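Local structure of RegF protein (Neisseria gonorrhoeae, 4HOJ) at residues V54-R58 with D59-H63; Y37-P40 with E41-V45; Y143-E147 with D148-I152; V154-A157 with P158-R162; E125-G128 with N129-M133. The protein binds glutathione in a glutathione S-transferase fold and, as a stringent starvation protein A, probably acts in the starvation response. All coordinates share one frame; numbering follows the deposited sequence.

Contact 1 (V54-R58 with D59-H63)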
# COMPACT_ATOMS: atom_id res chain seq x y z
N VAL A 54 1.85 4.45 15.47
CA VAL A 54 3.27 4.18 15.24
C VAL A 54 3.63 2.95 16.06
O VAL A 54 3.12 2.79 17.20
CB VAL A 54 4.12 5.36 15.69
CG1 VAL A 54 5.62 5.04 15.68
CG2 VAL A 54 3.83 6.57 14.79
N LEU A 55 4.43 2.03 15.53
CA LEU A 55 4.95 0.94 16.31
C LEU A 55 6.44 1.10 16.45
O LEU A 55 7.15 1.36 15.44
CB LEU A 55 4.62 -0.37 15.64
CG LEU A 55 4.93 -1.63 16.47
CD1 LEU A 55 3.79 -1.90 17.47
CD2 LEU A 55 5.12 -2.86 15.59
N VAL A 56 6.95 0.92 17.66
CA VAL A 56 8.39 0.92 17.91
C VAL A 56 8.78 -0.41 18.51
O VAL A 56 8.17 -0.86 19.49
CB VAL A 56 8.81 2.08 18.85
CG1 VAL A 56 10.33 1.98 19.19
CG2 VAL A 56 8.47 3.42 18.18
N GLU A 57 9.78 -1.06 17.95
CA GLU A 57 10.36 -2.22 18.62
C GLU A 57 11.86 -2.12 18.46
O GLU A 57 12.39 -2.22 17.34
CB GLU A 57 9.84 -3.52 18.02
CG GLU A 57 10.37 -4.69 18.80
CD GLU A 57 9.87 -6.04 18.33
OE1 GLU A 57 9.38 -6.17 17.19
OE2 GLU A 57 9.99 -7.00 19.15
N ARG A 58 12.56 -1.89 19.57
CA ARG A 58 13.98 -1.60 19.54
C ARG A 58 14.26 -0.46 18.55
O ARG A 58 13.70 0.62 18.68
CB ARG A 58 14.80 -2.85 19.21
CG ARG A 58 14.60 -3.98 20.24
CD ARG A 58 15.32 -5.27 19.82
NE ARG A 58 14.97 -6.40 20.68
CZ ARG A 58 15.80 -6.96 21.56
NH1 ARG A 58 17.02 -6.49 21.70
NH2 ARG A 58 15.39 -7.99 22.30
N ASP A 59 15.12 -0.72 17.57
CA ASP A 59 15.51 0.31 16.60
C ASP A 59 14.55 0.40 15.40
O ASP A 59 14.74 1.23 14.49
CB ASP A 59 16.91 -0.02 16.09
CG ASP A 59 16.95 -1.37 15.42
OD1 ASP A 59 16.48 -2.36 16.04
OD2 ASP A 59 17.39 -1.45 14.25
N LEU A 60 13.54 -0.47 15.36
CA LEU A 60 12.57 -0.39 14.28
C LEU A 60 11.44 0.58 14.61
O LEU A 60 10.80 0.46 15.66
CB LEU A 60 11.95 -1.76 14.04
CG LEU A 60 10.81 -1.83 13.02
CD1 LEU A 60 11.27 -1.51 11.63
CD2 LEU A 60 10.15 -3.18 13.06
N VAL A 61 11.17 1.51 13.70
CA VAL A 61 10.03 2.42 13.84
C VAL A 61 9.16 2.30 12.59
O VAL A 61 9.66 2.54 11.47
CB VAL A 61 10.52 3.85 13.92
CG1 VAL A 61 9.35 4.79 14.08
CG2 VAL A 61 11.45 4.00 15.14
N LEU A 62 7.89 1.94 12.74
CA LEU A 62 6.96 1.85 11.61
C LEU A 62 5.77 2.74 11.82
O LEU A 62 5.25 2.85 12.95
CB LEU A 62 6.44 0.43 11.45
CG LEU A 62 7.49 -0.62 11.10
CD1 LEU A 62 6.78 -1.98 11.07
CD2 LEU A 62 8.10 -0.35 9.71
N HIS A 63 5.24 3.34 10.76
CA HIS A 63 3.90 3.91 10.77
C HIS A 63 3.16 3.26 9.59
O HIS A 63 3.72 2.41 8.90
CB HIS A 63 3.97 5.45 10.67
CG HIS A 63 4.81 5.97 9.54
ND1 HIS A 63 4.32 6.28 8.28
CD2 HIS A 63 6.14 6.26 9.50
CE1 HIS A 63 5.32 6.70 7.51
NE2 HIS A 63 6.43 6.69 8.22

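Contact 2 (Y37-P40 with E41-V45). With GSH (glutathione), chain C.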
# COMPACT_ATOMS: atom_id res chain seq x y z
N TYR A 37 -5.08 15.77 19.72
CA TYR A 37 -5.27 17.21 19.83
C TYR A 37 -4.11 17.85 20.56
O TYR A 37 -4.04 19.05 20.67
CB TYR A 37 -6.59 17.52 20.60
CG TYR A 37 -7.80 16.97 19.87
CD1 TYR A 37 -8.47 17.75 18.90
CD2 TYR A 37 -8.28 15.72 20.15
CE1 TYR A 37 -9.55 17.26 18.22
CE2 TYR A 37 -9.38 15.21 19.46
CZ TYR A 37 -10.00 16.02 18.51
OH TYR A 37 -11.11 15.55 17.82
N ASN A 38 -3.21 17.02 21.09
CA ASN A 38 -2.04 17.47 21.85
C ASN A 38 -0.92 16.49 21.66
O ASN A 38 -0.51 15.80 22.58
CB ASN A 38 -2.39 17.57 23.33
CG ASN A 38 -3.32 18.71 23.63
OD1 ASN A 38 -2.92 19.88 23.61
ND2 ASN A 38 -4.58 18.38 23.91
N LYS A 39 -0.41 16.46 20.44
CA LYS A 39 0.59 15.47 20.10
C LYS A 39 1.96 15.79 20.68
O LYS A 39 2.35 16.96 20.76
CB LYS A 39 0.77 15.40 18.59
CG LYS A 39 -0.47 14.99 17.89
CD LYS A 39 -0.22 15.36 16.38
CE LYS A 39 -1.40 15.00 15.55
NZ LYS A 39 -1.11 15.58 14.17
N PRO A 40 2.69 14.79 21.15
CA PRO A 40 4.06 15.11 21.56
C PRO A 40 4.95 15.36 20.34
O PRO A 40 4.70 14.79 19.27
CB PRO A 40 4.53 13.84 22.28
CG PRO A 40 3.75 12.73 21.59
CD PRO A 40 2.38 13.35 21.25
N GLU A 41 5.99 16.19 20.52
CA GLU A 41 6.89 16.47 19.41
C GLU A 41 7.57 15.22 18.86
O GLU A 41 7.89 15.16 17.68
CB GLU A 41 7.92 17.53 19.82
CG GLU A 41 7.32 18.89 19.92
CD GLU A 41 8.31 19.92 20.43
OE1 GLU A 41 9.50 19.60 20.67
OE2 GLU A 41 7.90 21.07 20.61
N ASP A 42 7.74 14.20 19.69
CA ASP A 42 8.44 13.03 19.19
C ASP A 42 7.60 12.25 18.21
O ASP A 42 8.15 11.45 17.44
CB ASP A 42 9.05 12.16 20.28
CG ASP A 42 8.07 11.37 21.02
OD1 ASP A 42 8.49 10.32 21.58
OD2 ASP A 42 6.88 11.76 21.05
N LEU A 43 6.27 12.42 18.18
CA LEU A 43 5.44 11.80 17.16
C LEU A 43 5.92 12.16 15.74
O LEU A 43 5.99 11.28 14.87
CB LEU A 43 3.95 12.12 17.34
CG LEU A 43 3.05 11.26 16.47
CD1 LEU A 43 3.04 9.73 16.85
CD2 LEU A 43 1.59 11.75 16.48
N ALA A 44 6.23 13.42 15.50
CA ALA A 44 6.69 13.80 14.16
C ALA A 44 8.11 13.31 13.85
O ALA A 44 8.47 13.20 12.69
CB ALA A 44 6.57 15.29 13.98
N VAL A 45 8.92 13.01 14.87
CA VAL A 45 10.24 12.45 14.62
C VAL A 45 10.08 10.99 14.18
O VAL A 45 10.78 10.52 13.27
CB VAL A 45 11.09 12.54 15.89
CG1 VAL A 45 12.46 11.89 15.67
CG2 VAL A 45 11.29 14.01 16.28
N1 GSH C . -2.79 6.00 6.71
CA1 GSH C . -2.72 6.07 8.20
C1 GSH C . -2.69 4.71 8.78
O11 GSH C . -2.06 4.49 9.84
O12 GSH C . -3.33 3.82 8.18
CB1 GSH C . -3.83 6.96 8.77
CG1 GSH C . -3.65 7.28 10.26
CD1 GSH C . -4.56 8.43 10.67
OE1 GSH C . -5.33 8.97 9.92
N2 GSH C . -4.43 8.74 12.01
CA2 GSH C . -5.22 9.85 12.54
C2 GSH C . -4.22 10.88 13.03
O2 GSH C . -3.17 10.67 13.62
CB2 GSH C . -6.09 9.52 13.71
SG2 GSH C . -7.25 8.23 13.39
N3 GSH C . -4.68 12.25 12.85
CA3 GSH C . -3.85 13.37 13.26
C3 GSH C . -3.52 14.15 12.02
O31 GSH C . -3.76 13.79 10.82
O32 GSH C . -2.94 15.24 12.23
O HOH W 1 4.63 15.80 16.76

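Contact 3 (Y143-E147 with D148-I152)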
# COMPACT_ATOMS: atom_id res chain seq x y z
N TYR A 143 -15.86 -15.12 6.33
CA TYR A 143 -14.99 -13.95 6.51
C TYR A 143 -14.72 -13.37 5.13
O TYR A 143 -15.09 -13.97 4.11
CB TYR A 143 -13.70 -14.36 7.20
CG TYR A 143 -13.95 -14.96 8.56
CD1 TYR A 143 -14.10 -14.15 9.66
CD2 TYR A 143 -14.03 -16.33 8.72
CE1 TYR A 143 -14.37 -14.70 10.91
CE2 TYR A 143 -14.29 -16.90 9.96
CZ TYR A 143 -14.44 -16.07 11.05
OH TYR A 143 -14.69 -16.60 12.30
N ILE A 144 -14.04 -12.23 5.07
CA ILE A 144 -13.89 -11.56 3.78
C ILE A 144 -13.15 -12.40 2.73
O ILE A 144 -13.52 -12.39 1.56
CB ILE A 144 -13.26 -10.16 3.93
CG1 ILE A 144 -14.06 -9.32 4.88
CG2 ILE A 144 -13.29 -9.43 2.59
CD1 ILE A 144 -13.41 -7.99 5.11
N LEU A 145 -12.11 -13.15 3.12
CA LEU A 145 -11.37 -13.93 2.13
C LEU A 145 -11.84 -15.37 2.00
O LEU A 145 -11.34 -16.13 1.16
CB LEU A 145 -9.88 -13.95 2.44
CG LEU A 145 -9.20 -12.58 2.41
CD1 LEU A 145 -7.71 -12.81 2.51
CD2 LEU A 145 -9.56 -11.83 1.13
N GLY A 146 -12.82 -15.76 2.79
CA GLY A 146 -13.22 -17.16 2.75
C GLY A 146 -13.62 -17.65 4.12
O GLY A 146 -14.14 -16.90 4.94
N GLU A 147 -13.37 -18.92 4.40
CA GLU A 147 -13.90 -19.42 5.65
C GLU A 147 -12.95 -19.15 6.81
O GLU A 147 -13.30 -19.45 7.95
CB GLU A 147 -14.28 -20.90 5.51
CG GLU A 147 -13.16 -21.69 5.02
CD GLU A 147 -13.50 -23.19 4.73
OE1 GLU A 147 -14.66 -23.61 4.39
OE2 GLU A 147 -12.55 -23.98 4.88
N ASP A 148 -11.79 -18.54 6.55
CA ASP A 148 -10.83 -18.22 7.62
C ASP A 148 -10.66 -16.71 7.89
O ASP A 148 -10.44 -15.91 6.99
CB ASP A 148 -9.46 -18.82 7.32
CG ASP A 148 -9.54 -20.31 7.15
OD1 ASP A 148 -9.89 -20.98 8.12
OD2 ASP A 148 -9.30 -20.78 6.03
N PHE A 149 -10.72 -16.36 9.17
CA PHE A 149 -10.45 -14.99 9.64
C PHE A 149 -9.07 -14.57 9.20
O PHE A 149 -8.13 -15.34 9.29
CB PHE A 149 -10.51 -15.01 11.16
CG PHE A 149 -10.17 -13.69 11.81
CD1 PHE A 149 -11.07 -12.65 11.78
CD2 PHE A 149 -8.94 -13.49 12.44
CE1 PHE A 149 -10.76 -11.43 12.41
CE2 PHE A 149 -8.62 -12.29 13.08
CZ PHE A 149 -9.53 -11.25 13.04
N SER A 150 -8.93 -13.31 8.78
CA SER A 150 -7.63 -12.83 8.29
C SER A 150 -7.40 -11.38 8.59
O SER A 150 -8.29 -10.68 9.10
CB SER A 150 -7.43 -12.99 6.76
OG SER A 150 -8.26 -12.07 6.06
N MET A 151 -6.20 -10.94 8.23
CA MET A 151 -5.82 -9.52 8.41
C MET A 151 -6.74 -8.59 7.63
O MET A 151 -6.91 -7.42 7.95
CB MET A 151 -4.41 -9.35 7.85
CG MET A 151 -3.93 -7.98 8.16
SD MET A 151 -3.59 -7.94 9.91
CE MET A 151 -1.96 -8.70 9.89
N ILE A 152 -7.36 -9.12 6.59
CA ILE A 152 -8.30 -8.31 5.84
C ILE A 152 -9.54 -7.94 6.66
O ILE A 152 -10.05 -6.81 6.65
CB ILE A 152 -8.61 -8.93 4.43
CG1 ILE A 152 -7.37 -9.53 3.72
CG2 ILE A 152 -9.28 -7.86 3.57
CD1 ILE A 152 -6.07 -8.83 3.75
O HOH W 2 -10.65 -13.34 5.71

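Contact 4 (V154-A157 with P158-R162)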
# COMPACT_ATOMS: atom_id res chain seq x y z
N VAL A 154 -9.41 -7.79 9.92
CA VAL A 154 -8.86 -6.87 10.90
C VAL A 154 -8.90 -5.45 10.38
O VAL A 154 -9.31 -4.51 11.11
CB VAL A 154 -7.42 -7.23 11.26
CG1 VAL A 154 -6.74 -6.11 12.06
CG2 VAL A 154 -7.39 -8.55 12.03
N ALA A 155 -8.47 -5.25 9.13
CA ALA A 155 -8.34 -3.87 8.60
C ALA A 155 -9.74 -3.19 8.49
O ALA A 155 -9.86 -1.99 8.70
CB ALA A 155 -7.64 -3.95 7.25
N LEU A 156 -10.77 -3.97 8.16
CA LEU A 156 -12.09 -3.40 7.98
C LEU A 156 -12.85 -3.21 9.30
O LEU A 156 -13.68 -2.32 9.40
CB LEU A 156 -12.87 -4.35 7.07
CG LEU A 156 -14.33 -3.94 6.79
CD1 LEU A 156 -14.42 -2.56 6.11
CD2 LEU A 156 -14.99 -5.01 5.90
N ALA A 157 -12.53 -4.01 10.33
CA ALA A 157 -13.38 -4.08 11.52
C ALA A 157 -13.57 -2.71 12.18
O ALA A 157 -14.66 -2.44 12.64
CB ALA A 157 -12.78 -5.12 12.50
N PRO A 158 -12.56 -1.86 12.34
CA PRO A 158 -12.82 -0.57 13.02
C PRO A 158 -13.82 0.31 12.32
O PRO A 158 -14.50 1.10 13.01
CB PRO A 158 -11.45 0.08 13.08
CG PRO A 158 -10.48 -1.17 13.07
CD PRO A 158 -11.13 -2.02 12.02
N LEU A 159 -13.91 0.22 11.00
CA LEU A 159 -14.96 0.97 10.29
C LEU A 159 -16.33 0.40 10.57
O LEU A 159 -17.24 1.15 10.90
CB LEU A 159 -14.66 0.99 8.80
CG LEU A 159 -15.80 1.51 7.90
CD1 LEU A 159 -16.20 2.91 8.34
CD2 LEU A 159 -15.33 1.51 6.45
N LEU A 160 -16.47 -0.89 10.51
CA LEU A 160 -17.79 -1.48 10.82
C LEU A 160 -18.22 -1.22 12.25
O LEU A 160 -19.40 -0.99 12.50
CB LEU A 160 -17.76 -3.01 10.53
CG LEU A 160 -17.36 -3.35 9.09
CD1 LEU A 160 -17.40 -4.88 8.87
CD2 LEU A 160 -18.29 -2.66 8.15
N TRP A 161 -17.26 -1.18 13.20
CA TRP A 161 -17.61 -0.85 14.58
C TRP A 161 -18.21 0.55 14.66
O TRP A 161 -19.07 0.77 15.52
CB TRP A 161 -16.32 -0.93 15.40
CG TRP A 161 -16.58 -0.66 16.84
CD1 TRP A 161 -16.22 0.47 17.51
CD2 TRP A 161 -17.27 -1.49 17.79
NE1 TRP A 161 -16.67 0.42 18.82
CE2 TRP A 161 -17.28 -0.79 19.02
CE3 TRP A 161 -17.89 -2.75 17.71
CZ2 TRP A 161 -17.90 -1.31 20.17
CZ3 TRP A 161 -18.48 -3.27 18.87
CH2 TRP A 161 -18.47 -2.54 20.06
N ARG A 162 -17.77 1.46 13.79
CA ARG A 162 -18.09 2.87 13.82
C ARG A 162 -19.26 3.25 12.95
O ARG A 162 -19.51 4.47 12.83
CB ARG A 162 -16.84 3.71 13.43
CG ARG A 162 -15.79 3.75 14.55
CD ARG A 162 -14.42 4.23 13.98
NE ARG A 162 -13.47 4.48 15.04
CZ ARG A 162 -12.81 3.55 15.74
NH1 ARG A 162 -13.01 2.25 15.44
NH2 ARG A 162 -11.92 3.88 16.67

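Contact 5 (E125-G128 with N129-M133)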
# COMPACT_ATOMS: atom_id res chain seq x y z
N GLU A 125 -21.86 9.25 2.87
CA GLU A 125 -22.62 8.66 1.80
C GLU A 125 -21.81 7.62 1.05
O GLU A 125 -22.30 6.52 0.75
CB GLU A 125 -23.00 9.78 0.84
CG GLU A 125 -23.82 9.34 -0.35
CD GLU A 125 -25.31 9.41 -0.06
OE1 GLU A 125 -25.67 9.34 1.14
OE2 GLU A 125 -26.10 9.56 -1.02
N ALA A 126 -20.57 7.97 0.73
CA ALA A 126 -19.73 7.04 -0.04
C ALA A 126 -19.41 5.77 0.71
O ALA A 126 -19.34 4.70 0.14
CB ALA A 126 -18.45 7.73 -0.53
N ILE A 127 -19.26 5.87 2.02
CA ILE A 127 -19.00 4.67 2.81
C ILE A 127 -20.22 3.77 2.82
O ILE A 127 -20.08 2.57 2.61
CB ILE A 127 -18.58 5.03 4.25
CG1 ILE A 127 -17.20 5.71 4.24
CG2 ILE A 127 -18.65 3.78 5.16
CD1 ILE A 127 -16.82 6.34 5.60
N GLY A 128 -21.41 4.34 3.00
CA GLY A 128 -22.60 3.51 3.00
C GLY A 128 -22.78 2.82 1.66
O GLY A 128 -23.14 1.65 1.61
N ASN A 129 -22.54 3.54 0.59
CA ASN A 129 -22.74 2.98 -0.74
C ASN A 129 -21.72 1.87 -1.01
O ASN A 129 -22.07 0.80 -1.56
CB ASN A 129 -22.64 4.08 -1.77
CG ASN A 129 -23.86 4.99 -1.77
OD1 ASN A 129 -24.97 4.57 -1.42
ND2 ASN A 129 -23.65 6.26 -2.13
N GLY A 130 -20.47 2.14 -0.66
CA GLY A 130 -19.38 1.19 -0.84
C GLY A 130 -19.58 -0.09 -0.06
O GLY A 130 -19.38 -1.19 -0.61
N LEU A 131 -19.95 0.03 1.20
CA LEU A 131 -20.17 -1.14 2.03
C LEU A 131 -21.38 -1.92 1.53
O LEU A 131 -21.36 -3.16 1.57
CB LEU A 131 -20.36 -0.75 3.50
CG LEU A 131 -19.06 -0.25 4.16
CD1 LEU A 131 -19.31 0.25 5.59
CD2 LEU A 131 -17.93 -1.25 4.18
N THR A 132 -22.42 -1.22 1.07
CA THR A 132 -23.62 -1.89 0.56
C THR A 132 -23.23 -2.73 -0.64
O THR A 132 -23.69 -3.87 -0.79
CB THR A 132 -24.76 -0.89 0.24
OG1 THR A 132 -25.13 -0.22 1.45
CG2 THR A 132 -25.98 -1.63 -0.32
N MET A 133 -22.36 -2.21 -1.49
CA MET A 133 -22.04 -2.95 -2.69
C MET A 133 -21.15 -4.14 -2.39
O MET A 133 -21.24 -5.16 -3.09
CB MET A 133 -21.43 -2.05 -3.76
CG MET A 133 -22.39 -0.96 -4.20
SD MET A 133 -21.59 0.22 -5.28
CE MET A 133 -20.73 -0.90 -6.37

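Contact 1 (V54-R58 with D59-H63)
V54 and V61 meet on one side of a tight antiparallel hairpin, and V54 is the side chain to follow. Its CB sits 3.9 Å from L62 O on the returning strand. CG1, set anti to the backbone N (chi1 171°), leans further across: it lies 3.5 Å from the same L62 O and 4.1 Å from V61 CG1. The other branch, CG2, is directed toward H63 and ends 4.3 Å from H63 CB. V56 shares this side with them, and M46 of helix 41-46 packs against all three valines. Strands 54-57 and 60-63 are the hairpin at one edge of the four-stranded sheet in the thioredoxin-like N-terminal domain of the glutathione S-transferase fold, joined by a type II' turn from E57 to L60. L55 and L62 exchange two backbone bonds, L55 N to L62 O at 2.8 Å and L62 N to L55 O at 2.9 Å; E57 and L60 do the same beside the turn. L55, E57, L60 and L62 project from the opposite side toward helix 65-75, where the E57 carboxylate takes a hydrogen bond from Y71 OH and a salt bridge from R75. At the turn, D59 OD2 pairs with R91 of the second subunit.

Contact 2 (Y37-P40 with E41-V45)
P40 O accepts from L43 N at 3.0 Å where the chain enters helix 41-46, the donor standing well above the carbonyl plane, 53° out of it. On the packed side L43 is buried: its CD2 lies against the aliphatic stem of K39, 4.0 Å from K39 CD, while L43 CB sits 4.3 Å from P40 CG. Beyond the segments the L43 side chain touches N50 and V52. The K39 stem runs extended past CG, which carries NZ clear of the leucine to the glycine carboxylate of glutathione, where it donates to GSH O32 at 2.7 Å. In the thioredoxin-like domain of glutathione transferases this loop and short helix border the glutathione site, and here K39 NZ also bonds to N50 O, so the ammonium is tied to protein and ligand together. At the rim D42 makes a close contact: its CG, lodged between the backbone N and carbonyl carbon (chi1 74°), brings OD2 against the CB-CG edge of P40, 3.3 Å from P40 CG. The other side is looser. A water receives A44 N and donates to P40 O at 2.7 Å, giving that carbonyl a second partner. E41 is exposed, touching the loop through its CB at P40 C.

Contact 3 (Y143-E147 with D148-I152)
Y143 to G146 form a type I turn, closed by G146 N to Y143 O at 3.2 Å, with Y143 N to G146 O at 2.8 Å pairing the same residues in the other direction; the chain then doubles back so that F149 passes the tyrosine, before helix 151-161 begins. No direct hydrogen bond joins 143-147 to 148-152. A water takes that place, accepting from L145 N, donating to D148 O and accepting from S150 OG at 2.7 Å. Over one face of the Y143 ring lies F149 N, 3.3 Å from Y143 CD2 and offset toward the rim. F149 CB covers the same ring as a CH-pi contact, 4.0 Å from the centroid. Because CG of F149 is anti to its backbone N (chi1 177°), the phenyl swings past the tyrosine and turns its edge to the tyrosine face, an offset edge-to-face pair with planes at 77°. Further along, L145 and I152 meet at about a right angle, L145 CD1 touching I152 CG1 at 3.5 Å. I152 itself packs on helix 86-102. S150 is the N-cap: its OG accepts from I152 N at 3.1 Å, while the D153 carboxylate returns a bond to S150 N and also receives I144 N. F149, just before the N-cap, packs on V154 as a hydrophobic staple. The serine and aspartate correspond to the capping-box site that opens this central helix in the GST C-terminal domain.

Contact 4 (V154-A157 with P158-R162)
L156 and L160 pack together one turn apart on helix 151-161, with L156 CG 3.8 Å from L160 CD1. CG of L156 stands anti to the backbone N (chi1 178°), which sends its branches forward along the helix; L156 CD1 thereby also comes to 4.2 Å from L159 CD2. Around this cluster stand M99 of helix 86-102, against L156, and Y180, A181 and F185 of helix 175-185, against L160. Next comes P158, whose ring fills the place of an amide hydrogen: its CD presses on the preceding turn, 3.2 Å from V154 O, and A157 CB touches the same P158 CD at 3.5 Å. The helix kinks here. L156 O receives only weak bonds, from L159 N and L160 N, and the regular pattern resumes with W161 N to A157 O at 2.9 Å, nearly straight along the carbonyl direction. At the polar edge R162 folds back and NH1 gives P158 O a 3.1 Å bond, with the oxygen close to the guanidinium plane and the donor tilted 31° from the carbonyl plane. That guanidinium also forms a salt bridge to E198, while W161 NE1 donates to E198 O. With its N blocked, P158 interrupts the helix ladder; A155 O, which gets no helix bond from L159 N, accepts from R17 NE, and buried R162 ties the C-terminal end of the helix to T11 O and H16 ND1 of the N-terminal domain.

Contact 5 (E125-G128 with N129-M133)
T132 and G128 are joined by two hydrogen bonds on one acceptor in helix 117-134. The threonine OG1 sits beside its own backbone N, anti to the carbonyl carbon (chi1 -62°), and from there it reaches back one turn to donate to G128 O at 2.7 Å. T132 N donates to the same oxygen at 3.0 Å. The two donors come from opposite faces of the carbonyl plane, each tilted 30° from it, so the helix bond and the hydroxyl bond share the acceptor without competing for one position. OG1 has a further partner in G171 N. On the buried side I127 and L131 lie side by side and point the same way. I127 CG2 meets L131 CD1 at 3.6 Å, while L131 CG rests 3.4 Å from I127 O. Helix 104-111 and L159 of helix 151-161 pack on I127, and L160 of that same helix on L131. E125 and N129 form the outward-facing pair: the glutamate chain bends at chi2, and its CG lies 3.6 Å from N129 ND2, with carboxylate and amide planes 70° apart. Main-chain bonds from N129 N to E125 O, at 3.0 Å, and from L131 N to I127 O, at 2.9 Å, continue the ladder. This is a regular alpha-helix of the all-helical GST C-terminal domain, with a threonine hydroxyl bonded back to the carbonyl four residues earlier.

Overall arrangement
Contacts 1 and 2 belong to the thioredoxin-like N-terminal domain and touch where V54 CG2 meets L43 CD1 at 3.9 Å. Both stand by the glutathione: contact 2 binds it through K39, and in contact 1 the H63 side chain is about 6 Å from it. Contacts 3, 4 and 5 lie in the helical domain. Contact 3 leads into helix 151-161 and meets contact 4 through I144 CD1 and L156 CD2, 3.5 Å apart. Contact 4, with its centre about 5 Å from that of the chain, joins contact 5 through L160 CD2 and L131 CD1 at 4.0 Å. The L160 side chain is about 7 Å from a calcium ion.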